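Local coordinates for ancylostoma secreted protein 1 (Necator americanus, PDB 3NT8) that is a secreted hookworm protein built of two CAP domains and probably associated with the transition of infective larvae to parasitism, at residues A[73-78]-A[157-162]; A[97-102]-A[174-179]; A[234-239]-A[317-322]; A[240-245]-A[368-373]. All coordinates share one frame; numbering follows the deposited sequence.

Interaction 1: A[73-78]-A[157-162]; sequences SWDCAM and TTKLGC
Trp74 sets the six-membered part of its indole against Leu160 and Cys162 of the neighbouring parallel strand. Its CG lies anti to the backbone N (chi1 -164°), and the ring beyond is met atom by atom: CZ3 packs on Leu160 CD2 at 4.0 Å, CH2 on Cys162 CB at 3.9 Å, while Leu160 O lies over one face, toward the rim. Cys162 SG, disulfide-bonded to Cys175, approaches obliquely, 5.3 Å from the centroid of the Trp74 six-membered ring, a sulfur-aromatic contact. The indole NE1 is bonded to Glu79. Along the backbone, Ser73 N binds Thr158 O, Leu160 N binds Ser73 O and Asp75 N binds Leu160 O; a water joins Ser73 OG to Thr158 O. Ser73 and Lys159 project on the face away from Trp74 and Leu160. Lys159 brings its methylene CD to 3.2 Å from Asp75 OD1; the bends at chi3 and chi4 then leave NZ 4.9 Å from that oxygen. Asp75 OD2 instead caps helix 76-85, taking Met78 N on its anti lone pair at 2.7 Å. Met78, bent at chi3 (68°), crosses Lys159 at about a right angle and puts CE 3.9 Å from Gly161 N. One carboxylate oxygen, OD2, is thus engaged with the helix start, and the negative charge of Asp75 is probably eased by the helix end and, through space, by the lysine.

Interaction 2: A[97-102]-A[174-179]; sequences QGVAQN and SCIYNG
Val99 overlaps Ile176 obliquely, with Val99 CG2 3.8 Å from Ile176 CG2, while Val99 CB rests 3.2 Å from Tyr177 O. Ile176 holds CG1 between its backbone N and carbonyl carbon, the crowded position (chi1 44°), and it is the other branch, CG2, that meets the valine. On the same face Gln101 stretches out fully extended, and its NE2 donates almost straight to Ser174 OG at 3.0 Å, with the serine oxygen in the amide plane; Gln101 OE1 is taken by Ala94 N. Ser174 OG passes the chain of bonds on, donating to Asn102 O at 2.7 Å. That carbonyl is gripped twice, since Cys175 N reaches it from the opposite face of its plane. The opposite face of the sheet carries Asn102 and Tyr177. Asn102 CB lies at the ring edge, in plane, whereas its amide is turned 79° to the ring and makes only a weak bond from ND2 to Tyr177 OH at 3.3 Å. Stronger partners hold these groups: Asn151 and Ala148 O the amide, His44 the phenol. Around them runs an antiparallel ladder in which Ala100 and Tyr177, then Asn102 and Cys175, form hydrogen-bonded pairs. With helix 76-85 on the Ile176 face and helix 147-153 on the Tyr177 face, the arrangement is that of the alpha-beta-alpha sandwich of a CAP domain.

Interaction 3: A[234-239]-A[317-322]; sequences TDSVRD and DKNKAA
Val237 and Asn319 bring two helix starts together, their CA atoms 5.1 Å apart, as helices 235-253 and 318-330 run side by side in nearly the same direction, 12° apart over their first turns. Val237 is the side chain to follow. Its CB lies next to the amide end of Asn319, and from there the branches diverge. Val237 CG1, anti to the backbone N (chi1 -171°), reaches toward the second helix, 3.8 Å from Lys318 O and 4.0 Å from Ala322 CB. Val237 CG2 turns to the methylene side of the lysine, touching Lys318 CB at 3.5 Å, and there the two side chains cross at about a right angle. Val374 of strand 369-376 also meets the valine, which is thus buried between a helix and the sheet. Lys318 carries its own tip away, and a bend at chi4 leads NZ to Val374 O. Beside the valine, the amide of Asn319 lies close to Ser236, whose OG is bonded to Glu222. Asp317 caps helix 318-330, its OD2 accepting from Lys320 N through the anti lone pair at 3.0 Å. The valine contact is therefore apolar, and the side where Asn319 meets Ser236 is polar. Because two helix starts lie together, their like-directed dipoles would be expected to repel mildly, and the capping carboxylate of Asp317 would be expected to offset part of this effect at the start of helix 318-330.

Interaction 4: A[240-245]-A[368-373]; sequences TFLSVH and YKLGCA
At the helix-on-sheet interface of the second CAP domain, Phe241, Leu242 and His245 of helix 235-253 pack on Leu370 and Cys372 of strand 369-376, the two segments running 133° apart. The phenyl ring of Phe241 presents one face to Cys372. Cys372 CB lies 3.5 Å from the centroid of the Phe241 ring, 22° off its normal, in a CH-pi contact, and the closest approach, CB to Phe241 CD2, is a tight 3.3 Å. Cys372 SG, anti to its own carbonyl carbon, stands over the same ring 3.6 Å from the centroid, which makes a sulfur-aromatic contact of one half of the Cys372-Cys385 disulfide. Leu370 uses both branches. Its CD2 touches Phe241 CB and the backbone of Leu242, Leu370 CD2 to Leu242 CA being 3.8 Å. Its CD1 is laid over one face of the His245 imidazole, toward the rim, 4.0 Å from the ring centroid, and the two side chains cross at about a right angle. That imidazole is held at both nitrogens. His245 ND1 donates to Phe241 O at 2.7 Å, an oxygen that also accepts the helical bond from His245 N on the opposite face of its plane, and NE2 is bonded to Tyr387 OH. The two bonds restrain the rotation of the ring. Ala322 and Ser326 of helix 318-330 also touch Phe241. Tyr368 and Lys369 both face Gly388 in a classic beta bulge. A helix layer laid on disulfide-linked antiparallel strands in this way is characteristic of this second CAP domain.

From the N terminus, interaction 1 closes the first long loop, bringing 157-162 back to 73-78. Interaction 2 opens inside that loop and closes beyond it, at 174-179, so the two cross. Both belong to one mixed sheet, where they join its two outermost strands to the central pair, and the Cys162-Cys175 disulfide links them directly. The second domain follows in series. Interaction 3 spans 234-239 to 317-322, and interaction 4, starting on the same helix, crosses it to reach 368-373; Ala322 packing on Phe241 ties helix pair to sheet. Between the domains, Lys320 packs on Asn178, a light touch from interaction 2 to interaction 3.

Interaction 1: A[73-78]-A[157-162]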
loop_
_atom_site.group_PDB
_atom_site.type_symbol
_atom_site.label_atom_id
_atom_site.label_comp_id
_atom_site.label_asym_id
_atom_site.label_seq_id
_atom_site.Cartn_x
_atom_site.Cartn_y
_atom_site.Cartn_z
ATOM N N SER A 73 -12.649 -12.322 3.608
ATOM C CA SER A 73 -12.887 -13.762 3.706
ATOM C C SER A 73 -12.020 -14.322 4.791
ATOM O O SER A 73 -10.895 -13.836 5.034
ATOM C CB SER A 73 -12.487 -14.429 2.407
ATOM O OG SER A 73 -13.254 -13.843 1.387
ATOM N N TRP A 74 -12.523 -15.333 5.475
ATOM C CA TRP A 74 -11.685 -16.044 6.472
ATOM C C TRP A 74 -10.487 -16.831 5.909
ATOM O O TRP A 74 -10.585 -17.468 4.867
ATOM C CB TRP A 74 -12.584 -16.966 7.315
ATOM C CG TRP A 74 -11.950 -17.440 8.567
ATOM C CD1 TRP A 74 -11.261 -18.626 8.748
ATOM C CD2 TRP A 74 -11.948 -16.773 9.825
ATOM N NE1 TRP A 74 -10.833 -18.712 10.033
ATOM C CE2 TRP A 74 -11.261 -17.605 10.728
ATOM C CE3 TRP A 74 -12.482 -15.540 10.284
ATOM C CZ2 TRP A 74 -11.052 -17.255 12.061
ATOM C CZ3 TRP A 74 -12.276 -15.175 11.616
ATOM C CH2 TRP A 74 -11.578 -16.046 12.492
ATOM N N ASP A 75 -9.353 -16.842 6.609
ATOM C CA ASP A 75 -8.253 -17.638 6.105
ATOM C C ASP A 75 -7.749 -18.625 7.160
ATOM O O ASP A 75 -7.320 -18.203 8.233
ATOM C CB ASP A 75 -7.153 -16.723 5.546
ATOM C CG ASP A 75 -6.016 -17.500 4.900
ATOM O OD1 ASP A 75 -5.971 -17.576 3.667
ATOM O OD2 ASP A 75 -5.159 -18.033 5.630
ATOM N N CYS A 76 -7.794 -19.934 6.884
ATOM C CA CYS A 76 -7.508 -20.911 7.953
ATOM C C CYS A 76 -6.048 -20.889 8.389
ATOM O O CYS A 76 -5.748 -21.070 9.577
ATOM C CB CYS A 76 -7.954 -22.320 7.625
ATOM S SG CYS A 76 -9.746 -22.466 7.355
ATOM N N ALA A 77 -5.171 -20.656 7.416
ATOM C CA ALA A 77 -3.757 -20.660 7.568
ATOM C C ALA A 77 -3.381 -19.458 8.378
ATOM O O ALA A 77 -2.493 -19.535 9.253
ATOM C CB ALA A 77 -3.091 -20.612 6.187
ATOM N N MET A 78 -4.036 -18.319 8.108
ATOM C CA MET A 78 -3.795 -17.103 8.909
ATOM C C MET A 78 -4.236 -17.318 10.338
ATOM O O MET A 78 -3.458 -17.035 11.242
ATOM C CB MET A 78 -4.446 -15.847 8.313
ATOM C CG MET A 78 -3.568 -15.253 7.233
ATOM S SD MET A 78 -4.511 -14.134 6.262
ATOM C CE MET A 78 -4.762 -12.867 7.496
ATOM N N THR A 157 -7.612 -4.610 2.080
ATOM C CA THR A 157 -7.556 -5.920 2.797
ATOM C C THR A 157 -8.655 -6.842 2.301
ATOM O O THR A 157 -9.776 -6.421 2.122
ATOM C CB THR A 157 -7.686 -5.714 4.315
ATOM O OG1 THR A 157 -6.615 -4.844 4.711
ATOM C CG2 THR A 157 -7.543 -6.997 5.078
ATOM N N THR A 158 -8.318 -8.099 2.083
ATOM C CA THR A 158 -9.265 -9.098 1.635
ATOM C C THR A 158 -9.314 -10.333 2.573
ATOM O O THR A 158 -10.278 -11.112 2.526
ATOM C CB THR A 158 -8.848 -9.605 0.237
ATOM O OG1 THR A 158 -7.497 -10.087 0.301
ATOM C CG2 THR A 158 -8.952 -8.456 -0.816
ATOM N N LYS A 159 -8.269 -10.545 3.385
ATOM C CA LYS A 159 -8.224 -11.773 4.215
ATOM C C LYS A 159 -8.106 -11.498 5.716
ATOM O O LYS A 159 -7.405 -10.564 6.143
ATOM C CB LYS A 159 -7.104 -12.706 3.780
ATOM C CG LYS A 159 -7.385 -13.529 2.519
ATOM C CD LYS A 159 -6.452 -14.759 2.326
ATOM C CE LYS A 159 -5.091 -14.457 1.733
ATOM N NZ LYS A 159 -5.117 -14.122 0.266
ATOM N N LEU A 160 -8.781 -12.332 6.510
ATOM C CA LEU A 160 -8.894 -12.137 7.950
ATOM C C LEU A 160 -8.543 -13.438 8.688
ATOM O O LEU A 160 -8.956 -14.512 8.244
ATOM C CB LEU A 160 -10.336 -11.748 8.319
ATOM C CG LEU A 160 -10.593 -11.580 9.819
ATOM C CD1 LEU A 160 -9.778 -10.459 10.369
ATOM C CD2 LEU A 160 -12.086 -11.416 10.197
ATOM N N GLY A 161 -7.813 -13.338 9.808
ATOM C CA GLY A 161 -7.574 -14.504 10.674
ATOM C C GLY A 161 -7.576 -14.111 12.137
ATOM O O GLY A 161 -6.766 -13.272 12.558
ATOM N N CYS A 162 -8.490 -14.688 12.915
ATOM C CA CYS A 162 -8.543 -14.335 14.343
ATOM C C CYS A 162 -8.556 -15.608 15.230
ATOM O O CYS A 162 -8.989 -16.680 14.759
ATOM C CB CYS A 162 -9.751 -13.441 14.688
ATOM S SG CYS A 162 -10.162 -12.013 13.671
HETATM O O HOH W 1 -11.358 -12.214 -0.012
#

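Interaction 2: A[97-102]-A[174-179]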
loop_
_atom_site.group_PDB
_atom_site.type_symbol
_atom_site.label_atom_id
_atom_site.label_comp_id
_atom_site.label_asym_id
_atom_site.label_seq_id
_atom_site.Cartn_x
_atom_site.Cartn_y
_atom_site.Cartn_z
ATOM N N GLN A 97 4.472 -13.289 9.405
ATOM C CA GLN A 97 4.809 -12.767 8.073
ATOM C C GLN A 97 3.601 -12.375 7.241
ATOM O O GLN A 97 2.559 -13.049 7.294
ATOM C CB GLN A 97 5.726 -13.704 7.277
ATOM C CG GLN A 97 5.245 -15.125 7.046
ATOM C CD GLN A 97 6.430 -16.125 6.954
ATOM O OE1 GLN A 97 7.608 -15.758 7.144
ATOM N NE2 GLN A 97 6.113 -17.390 6.673
ATOM N N GLY A 98 3.741 -11.271 6.500
ATOM C CA GLY A 98 2.747 -10.870 5.511
ATOM C C GLY A 98 1.501 -10.159 6.024
ATOM O O GLY A 98 0.594 -9.849 5.238
ATOM N N VAL A 99 1.446 -9.871 7.328
ATOM C CA VAL A 99 0.193 -9.416 7.935
ATOM C C VAL A 99 0.362 -8.300 8.969
ATOM O O VAL A 99 1.438 -8.155 9.577
ATOM C CB VAL A 99 -0.581 -10.602 8.598
ATOM C CG1 VAL A 99 -1.111 -11.605 7.502
ATOM C CG2 VAL A 99 0.321 -11.298 9.686
ATOM N N ALA A 100 -0.720 -7.533 9.148
ATOM C CA ALA A 100 -0.819 -6.597 10.256
ATOM C C ALA A 100 -1.593 -7.288 11.417
ATOM O O ALA A 100 -2.346 -8.208 11.203
ATOM C CB ALA A 100 -1.519 -5.345 9.787
ATOM N N GLN A 101 -1.383 -6.836 12.635
ATOM C CA GLN A 101 -1.968 -7.478 13.774
ATOM C C GLN A 101 -2.643 -6.510 14.746
ATOM O O GLN A 101 -2.120 -5.472 15.052
ATOM C CB GLN A 101 -0.900 -8.299 14.531
ATOM C CG GLN A 101 -1.419 -9.001 15.774
ATOM C CD GLN A 101 -0.362 -9.884 16.417
ATOM O OE1 GLN A 101 0.835 -9.792 16.108
ATOM N NE2 GLN A 101 -0.784 -10.693 17.328
ATOM N N ASN A 102 -3.807 -6.926 15.228
ATOM C CA ASN A 102 -4.551 -6.281 16.268
ATOM C C ASN A 102 -4.590 -7.206 17.487
ATOM O O ASN A 102 -4.798 -8.412 17.346
ATOM C CB ASN A 102 -5.977 -6.038 15.786
ATOM C CG ASN A 102 -6.183 -4.662 15.173
ATOM O OD1 ASN A 102 -5.302 -3.831 15.182
ATOM N ND2 ASN A 102 -7.368 -4.439 14.610
ATOM N N SER A 174 -7.013 -11.648 19.373
ATOM C CA SER A 174 -6.104 -11.081 18.363
ATOM C C SER A 174 -6.629 -11.410 16.948
ATOM O O SER A 174 -7.274 -12.378 16.757
ATOM C CB SER A 174 -4.635 -11.555 18.528
ATOM O OG SER A 174 -3.743 -10.844 17.619
ATOM N N CYS A 175 -6.350 -10.542 15.987
ATOM C CA CYS A 175 -6.741 -10.741 14.582
ATOM C C CYS A 175 -5.567 -10.235 13.803
ATOM O O CYS A 175 -4.922 -9.272 14.214
ATOM C CB CYS A 175 -7.997 -9.917 14.176
ATOM S SG CYS A 175 -9.576 -10.397 14.857
ATOM N N ILE A 176 -5.289 -10.921 12.687
ATOM C CA ILE A 176 -4.270 -10.515 11.728
ATOM C C ILE A 176 -4.917 -10.305 10.371
ATOM O O ILE A 176 -5.975 -10.886 10.089
ATOM C CB ILE A 176 -3.096 -11.559 11.569
ATOM C CG1 ILE A 176 -3.615 -12.974 11.477
ATOM C CG2 ILE A 176 -2.095 -11.472 12.678
ATOM C CD1 ILE A 176 -2.581 -13.879 10.957
ATOM N N TYR A 177 -4.292 -9.471 9.542
ATOM C CA TYR A 177 -4.933 -8.957 8.311
ATOM C C TYR A 177 -3.899 -8.916 7.230
ATOM O O TYR A 177 -2.788 -8.510 7.496
ATOM C CB TYR A 177 -5.443 -7.514 8.524
ATOM C CG TYR A 177 -6.355 -7.352 9.692
ATOM C CD1 TYR A 177 -7.749 -7.251 9.515
ATOM C CD2 TYR A 177 -5.852 -7.210 10.962
ATOM C CE1 TYR A 177 -8.567 -7.051 10.594
ATOM C CE2 TYR A 177 -6.688 -7.003 12.034
ATOM C CZ TYR A 177 -8.040 -6.914 11.845
ATOM O OH TYR A 177 -8.888 -6.774 12.888
ATOM N N ASN A 178 -4.249 -9.311 6.012
ATOM C CA ASN A 178 -3.313 -9.310 4.922
ATOM C C ASN A 178 -3.115 -7.915 4.262
ATOM O O ASN A 178 -2.665 -7.832 3.103
ATOM C CB ASN A 178 -3.718 -10.330 3.848
ATOM C CG ASN A 178 -5.002 -9.918 3.075
ATOM O OD1 ASN A 178 -5.815 -9.129 3.571
ATOM N ND2 ASN A 178 -5.187 -10.480 1.867
ATOM N N GLY A 179 -3.470 -6.847 4.976
ATOM C CA GLY A 179 -3.207 -5.502 4.484
ATOM C C GLY A 179 -2.771 -4.654 5.663
ATOM O O GLY A 179 -3.163 -4.921 6.826
#

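Interaction 3: A[234-239]-A[317-322]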
loop_
_atom_site.group_PDB
_atom_site.type_symbol
_atom_site.label_atom_id
_atom_site.label_comp_id
_atom_site.label_asym_id
_atom_site.label_seq_id
_atom_site.Cartn_x
_atom_site.Cartn_y
_atom_site.Cartn_z
ATOM N N THR A 234 8.107 -11.298 -11.096
ATOM C CA THR A 234 7.032 -11.849 -11.886
ATOM C C THR A 234 6.399 -10.730 -12.653
ATOM O O THR A 234 6.526 -9.577 -12.281
ATOM C CB THR A 234 5.938 -12.521 -10.991
ATOM O OG1 THR A 234 5.452 -11.610 -9.995
ATOM C CG2 THR A 234 6.507 -13.726 -10.281
ATOM N N ASP A 235 5.669 -11.094 -13.704
ATOM C CA ASP A 235 5.059 -10.147 -14.603
ATOM C C ASP A 235 4.039 -9.254 -13.924
ATOM O O ASP A 235 3.890 -8.114 -14.325
ATOM C CB ASP A 235 4.425 -10.859 -15.794
ATOM C CG ASP A 235 5.433 -11.600 -16.621
ATOM O OD1 ASP A 235 6.592 -11.136 -16.788
ATOM O OD2 ASP A 235 5.069 -12.673 -17.144
ATOM N N SER A 236 3.330 -9.765 -12.916
ATOM C CA SER A 236 2.313 -8.985 -12.273
ATOM C C SER A 236 2.981 -7.827 -11.550
ATOM O O SER A 236 2.540 -6.679 -11.670
ATOM C CB SER A 236 1.428 -9.869 -11.343
ATOM O OG SER A 236 1.980 -10.042 -10.030
ATOM N N VAL A 237 4.084 -8.112 -10.856
ATOM C CA VAL A 237 4.817 -7.099 -10.082
ATOM C C VAL A 237 5.437 -6.030 -10.986
ATOM O O VAL A 237 5.383 -4.843 -10.635
ATOM C CB VAL A 237 5.842 -7.717 -9.115
ATOM C CG1 VAL A 237 6.447 -6.665 -8.159
ATOM C CG2 VAL A 237 5.166 -8.852 -8.252
ATOM N N ARG A 238 5.962 -6.451 -12.143
ATOM C CA ARG A 238 6.518 -5.550 -13.137
ATOM C C ARG A 238 5.451 -4.565 -13.557
ATOM O O ARG A 238 5.683 -3.347 -13.554
ATOM C CB ARG A 238 7.043 -6.307 -14.357
ATOM C CG ARG A 238 8.201 -7.299 -14.061
ATOM C CD ARG A 238 8.728 -8.050 -15.301
ATOM N NE ARG A 238 9.920 -8.822 -14.954
ATOM C CZ ARG A 238 9.992 -10.151 -14.916
ATOM N NH1 ARG A 238 8.939 -10.894 -15.235
ATOM N NH2 ARG A 238 11.124 -10.742 -14.559
ATOM N N ASP A 239 4.291 -5.082 -13.959
ATOM C CA ASP A 239 3.191 -4.216 -14.434
ATOM C C ASP A 239 2.647 -3.295 -13.331
ATOM O O ASP A 239 2.157 -2.220 -13.614
ATOM C CB ASP A 239 2.047 -5.027 -14.999
ATOM C CG ASP A 239 2.439 -5.853 -16.203
ATOM O OD1 ASP A 239 3.310 -5.416 -17.011
ATOM O OD2 ASP A 239 1.833 -6.940 -16.355
ATOM N N ASP A 317 3.230 -9.153 0.377
ATOM C CA ASP A 317 2.825 -9.384 -0.995
ATOM C C ASP A 317 3.599 -8.448 -1.962
ATOM O O ASP A 317 3.601 -7.246 -1.779
ATOM C CB ASP A 317 1.332 -9.118 -1.140
ATOM C CG ASP A 317 0.833 -9.424 -2.511
ATOM O OD1 ASP A 317 0.320 -10.537 -2.727
ATOM O OD2 ASP A 317 0.977 -8.573 -3.402
ATOM N N LYS A 318 4.204 -9.015 -3.002
ATOM C CA LYS A 318 5.087 -8.265 -3.855
ATOM C C LYS A 318 4.352 -7.114 -4.591
ATOM O O LYS A 318 4.930 -6.032 -4.737
ATOM C CB LYS A 318 5.816 -9.190 -4.825
ATOM C CG LYS A 318 6.977 -10.073 -4.237
ATOM C CD LYS A 318 7.662 -10.825 -5.421
ATOM C CE LYS A 318 8.512 -12.021 -5.068
ATOM N NZ LYS A 318 9.725 -11.592 -4.415
ATOM N N ASN A 319 3.121 -7.354 -5.064
ATOM C CA ASN A 319 2.304 -6.316 -5.712
ATOM C C ASN A 319 1.865 -5.220 -4.759
ATOM O O ASN A 319 1.878 -4.074 -5.131
ATOM C CB ASN A 319 1.068 -6.912 -6.388
ATOM C CG ASN A 319 1.385 -7.614 -7.682
ATOM O OD1 ASN A 319 1.974 -7.016 -8.591
ATOM N ND2 ASN A 319 0.943 -8.874 -7.805
ATOM N N LYS A 320 1.451 -5.592 -3.539
ATOM C CA LYS A 320 1.152 -4.654 -2.480
ATOM C C LYS A 320 2.411 -3.832 -2.141
ATOM O O LYS A 320 2.351 -2.621 -1.966
ATOM C CB LYS A 320 0.602 -5.374 -1.199
ATOM C CG LYS A 320 -0.895 -5.701 -1.286
ATOM C CD LYS A 320 -1.510 -6.291 -0.005
ATOM C CE LYS A 320 -2.910 -6.843 -0.289
ATOM N NZ LYS A 320 -2.905 -8.168 -1.020
ATOM N N ALA A 321 3.548 -4.506 -2.010
ATOM C CA ALA A 321 4.803 -3.792 -1.715
ATOM C C ALA A 321 5.193 -2.878 -2.894
ATOM O O ALA A 321 5.699 -1.826 -2.670
ATOM C CB ALA A 321 5.889 -4.737 -1.405
ATOM N N ALA A 322 4.870 -3.244 -4.121
ATOM C CA ALA A 322 5.262 -2.431 -5.283
ATOM C C ALA A 322 4.406 -1.127 -5.310
ATOM O O ALA A 322 4.932 -0.067 -5.583
ATOM C CB ALA A 322 5.109 -3.221 -6.569
#

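Interaction 4: A[240-245]-A[368-373]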
loop_
_atom_site.group_PDB
_atom_site.type_symbol
_atom_site.label_atom_id
_atom_site.label_comp_id
_atom_site.label_asym_id
_atom_site.label_seq_id
_atom_site.Cartn_x
_atom_site.Cartn_y
_atom_site.Cartn_z
ATOM N N THR A 240 2.701 -3.731 -12.084
ATOM C CA THR A 240 2.368 -2.842 -11.029
ATOM C C THR A 240 3.290 -1.613 -10.982
ATOM O O THR A 240 2.816 -0.470 -11.062
ATOM C CB THR A 240 2.296 -3.557 -9.706
ATOM O OG1 THR A 240 1.331 -4.600 -9.830
ATOM C CG2 THR A 240 1.805 -2.620 -8.640
ATOM N N PHE A 241 4.597 -1.827 -10.870
ATOM C CA PHE A 241 5.541 -0.700 -10.871
ATOM C C PHE A 241 5.365 0.183 -12.077
ATOM O O PHE A 241 5.389 1.411 -11.925
ATOM C CB PHE A 241 7.000 -1.153 -10.815
ATOM C CG PHE A 241 7.489 -1.545 -9.424
ATOM C CD1 PHE A 241 7.642 -0.590 -8.429
ATOM C CD2 PHE A 241 7.874 -2.857 -9.147
ATOM C CE1 PHE A 241 8.123 -0.928 -7.135
ATOM C CE2 PHE A 241 8.349 -3.212 -7.868
ATOM C CZ PHE A 241 8.484 -2.252 -6.884
ATOM N N LEU A 242 5.207 -0.429 -13.263
ATOM C CA LEU A 242 5.255 0.281 -14.511
ATOM C C LEU A 242 4.023 1.146 -14.674
ATOM O O LEU A 242 4.157 2.311 -15.056
ATOM C CB LEU A 242 5.496 -0.665 -15.699
ATOM C CG LEU A 242 5.668 -0.067 -17.095
ATOM C CD1 LEU A 242 6.925 0.754 -17.204
ATOM C CD2 LEU A 242 5.627 -1.150 -18.220
ATOM N N SER A 243 2.844 0.582 -14.375
ATOM C CA SER A 243 1.579 1.294 -14.472
ATOM C C SER A 243 1.481 2.391 -13.416
ATOM O O SER A 243 1.037 3.485 -13.745
ATOM C CB SER A 243 0.377 0.367 -14.332
ATOM O OG SER A 243 0.421 -0.253 -13.051
ATOM N N VAL A 244 1.859 2.093 -12.167
ATOM C CA VAL A 244 1.851 3.124 -11.120
ATOM C C VAL A 244 2.803 4.278 -11.455
ATOM O O VAL A 244 2.455 5.443 -11.283
ATOM C CB VAL A 244 2.103 2.573 -9.703
ATOM C CG1 VAL A 244 2.109 3.738 -8.679
ATOM C CG2 VAL A 244 1.012 1.560 -9.306
ATOM N N HIS A 245 3.977 3.971 -11.985
ATOM C CA HIS A 245 4.875 5.036 -12.469
ATOM C C HIS A 245 4.280 5.883 -13.539
ATOM O O HIS A 245 4.221 7.127 -13.407
ATOM C CB HIS A 245 6.240 4.525 -12.892
ATOM C CG HIS A 245 7.161 4.290 -11.720
ATOM N ND1 HIS A 245 6.907 3.337 -10.740
ATOM C CD2 HIS A 245 8.326 4.887 -11.368
ATOM C CE1 HIS A 245 7.875 3.363 -9.843
ATOM N NE2 HIS A 245 8.741 4.304 -10.191
ATOM N N TYR A 368 13.353 6.995 -18.697
ATOM C CA TYR A 368 12.318 6.213 -19.406
ATOM C C TYR A 368 12.437 4.656 -19.272
ATOM O O TYR A 368 11.525 3.930 -19.694
ATOM C CB TYR A 368 12.193 6.680 -20.880
ATOM C CG TYR A 368 13.334 6.280 -21.769
ATOM C CD1 TYR A 368 13.275 5.125 -22.563
ATOM C CD2 TYR A 368 14.485 7.058 -21.827
ATOM C CE1 TYR A 368 14.384 4.727 -23.364
ATOM C CE2 TYR A 368 15.570 6.688 -22.622
ATOM C CZ TYR A 368 15.519 5.533 -23.381
ATOM O OH TYR A 368 16.614 5.212 -24.164
ATOM N N LYS A 369 13.548 4.133 -18.740
ATOM C CA LYS A 369 13.658 2.695 -18.456
ATOM C C LYS A 369 13.515 2.463 -16.959
ATOM O O LYS A 369 14.235 3.077 -16.120
ATOM C CB LYS A 369 14.986 2.102 -18.924
ATOM C CG LYS A 369 15.232 2.276 -20.423
ATOM C CD LYS A 369 16.679 1.900 -20.710
ATOM C CE LYS A 369 17.035 1.982 -22.221
ATOM N NZ LYS A 369 18.453 1.549 -22.554
ATOM N N LEU A 370 12.587 1.578 -16.638
ATOM C CA LEU A 370 12.319 1.186 -15.303
ATOM C C LEU A 370 12.670 -0.328 -15.170
ATOM O O LEU A 370 12.421 -1.112 -16.112
ATOM C CB LEU A 370 10.839 1.406 -15.016
ATOM C CG LEU A 370 10.366 1.076 -13.615
ATOM C CD1 LEU A 370 10.829 2.143 -12.626
ATOM C CD2 LEU A 370 8.856 0.822 -13.477
ATOM N N GLY A 371 13.249 -0.715 -14.037
ATOM C CA GLY A 371 13.481 -2.150 -13.638
ATOM C C GLY A 371 13.521 -2.222 -12.129
ATOM O O GLY A 371 14.292 -1.488 -11.490
ATOM N N CYS A 372 12.648 -3.035 -11.526
ATOM C CA CYS A 372 12.512 -3.045 -10.063
ATOM C C CYS A 372 12.705 -4.443 -9.477
ATOM O O CYS A 372 12.646 -5.439 -10.212
ATOM C CB CYS A 372 11.148 -2.511 -9.655
ATOM S SG CYS A 372 10.835 -0.834 -10.175
ATOM N N ALA A 373 12.903 -4.511 -8.156
ATOM C CA ALA A 373 12.953 -5.785 -7.452
ATOM C C ALA A 373 12.250 -5.713 -6.115
ATOM O O ALA A 373 12.255 -4.701 -5.485
ATOM C CB ALA A 373 14.398 -6.257 -7.275
#